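Local atomic coordinates of biliverdin reductase (Synechocystis sp., PDB entry 5B3T), a protein that probably reduces the tetrapyrrole biliverdin with NADPH as hydride donor, as a cyanobacterial member of the Gfo/Idh/MocA family of Rossmann-fold enzymes. Residues Ala318-Cys321 and Ala322-Cys325. Sequence-based numbering, arbitrary orientation.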
loop_
_atom_site.group_PDB
_atom_site.type_symbol
_atom_site.label_atom_id
_atom_site.label_comp_id
_atom_site.label_asym_id
_atom_site.label_seq_id
_atom_site.Cartn_x
_atom_site.Cartn_y
_atom_site.Cartn_z
ATOM N N ALA A 318 -8.009 -9.209 -3.011
ATOM C CA ALA A 318 -8.045 -8.491 -4.283
ATOM C C ALA A 318 -8.322 -9.436 -5.446
ATOM O O ALA A 318 -9.105 -9.109 -6.345
ATOM C CB ALA A 318 -6.734 -7.736 -4.499
ATOM N N ASP A 319 -7.684 -10.610 -5.452
ATOM C CA ASP A 319 -7.990 -11.615 -6.468
ATOM C C ASP A 319 -9.463 -11.997 -6.433
ATOM O O ASP A 319 -10.111 -12.114 -7.479
ATOM C CB ASP A 319 -7.121 -12.859 -6.271
ATOM C CG ASP A 319 -5.663 -12.609 -6.579
ATOM O OD1 ASP A 319 -5.355 -11.580 -7.212
ATOM O OD2 ASP A 319 -4.824 -13.459 -6.211
ATOM N N LEU A 320 -10.006 -12.200 -5.232
ATOM C CA LEU A 320 -11.402 -12.604 -5.104
ATOM C C LEU A 320 -12.346 -11.534 -5.640
ATOM O O LEU A 320 -13.324 -11.847 -6.329
ATOM C CB LEU A 320 -11.719 -12.920 -3.642
ATOM C CG LEU A 320 -11.071 -14.200 -3.116
ATOM C CD1 LEU A 320 -11.224 -14.317 -1.608
ATOM C CD2 LEU A 320 -11.686 -15.398 -3.815
ATOM N N CYS A 321 -12.070 -10.263 -5.336
ATOM C CA CYS A 321 -12.950 -9.192 -5.793
ATOM C C CYS A 321 -12.812 -8.957 -7.291
ATOM O O CYS A 321 -13.796 -8.629 -7.965
ATOM C CB CYS A 321 -12.664 -7.908 -5.016
ATOM S SG CYS A 321 -13.104 -7.990 -3.266
ATOM N N ALA A 322 -11.599 -9.107 -7.831
ATOM C CA ALA A 322 -11.422 -9.000 -9.275
ATOM C C ALA A 322 -12.164 -10.117 -9.996
ATOM O O ALA A 322 -12.761 -9.897 -11.057
ATOM C CB ALA A 322 -9.934 -9.024 -9.630
ATOM N N GLN A 323 -12.141 -11.324 -9.427
ATOM C CA GLN A 323 -12.900 -12.435 -9.991
ATOM C C GLN A 323 -14.394 -12.139 -9.977
ATOM O O GLN A 323 -15.102 -12.427 -10.948
ATOM C CB GLN A 323 -12.586 -13.712 -9.211
ATOM C CG GLN A 323 -13.294 -14.961 -9.698
ATOM C CD GLN A 323 -12.962 -16.171 -8.844
ATOM O OE1 GLN A 323 -12.979 -16.101 -7.615
ATOM N NE2 GLN A 323 -12.652 -17.287 -9.492
ATOM N N ALA A 324 -14.889 -11.547 -8.886
ATOM C CA ALA A 324 -16.294 -11.156 -8.823
ATOM C C ALA A 324 -16.616 -10.045 -9.815
ATOM O O ALA A 324 -17.772 -9.903 -10.228
ATOM C CB ALA A 324 -16.652 -10.716 -7.404
ATOM N N CYS A 325 -15.616 -9.251 -10.199
ATOM C CA CYS A 325 -15.806 -8.159 -11.144
ATOM C C CYS A 325 -15.742 -8.606 -12.597
ATOM O O CYS A 325 -16.108 -7.823 -13.481
ATOM C CB CYS A 325 -14.743 -7.074 -10.922
ATOM S SG CYS A 325 -15.111 -5.856 -9.649
HETATM O O HOH W 1 -14.514 -14.330 -6.260
#
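Gln323 touches Asp319 and Leu320, one turn earlier in helix 309-325, at both ends of its side chain, by CB and by OE1. CB of Gln323 sits over two backbone oxygens, 3.4 Å from O of Asp319 and 3.5 Å from O of Leu320. CG lies anti to the backbone N (chi1 -179°) and the chain stays extended to CD, while the amide twists out of line so that OE1 of Gln323 passes 4.1 Å from CD2 of Leu320, the two side chains meeting at a slant. A water donates to OE1 of Gln323 at 2.7 Å and also to O of Leu320, bridging the amide to the backbone one turn earlier. O of Leu320 thus accepts twice, since N of Ala324 reaches it at 3.0 Å. This last helix of the C-terminal alpha/beta domain packs on strand 199-210 at the edge of the mixed sheet, where Cys321 touches Val202 and Cys325 touches Ala204 and Cys206. Both cysteines also touch Phe180. Regular i to i+4 alpha-helical bonding is borne out by the N-H...O angle of 162° for Ala322 N to Ala318 O, and Gln323 N to Asp319 O is nearly as straight. Only the last of the four bonds is weak: Cys325 N to Cys321 O keeps a distance of 2.9 Å, but its angle drops to 129°. On another side of the helix, OD2 of Asp319 accepts a hydrogen bond from the backbone N of Tyr111.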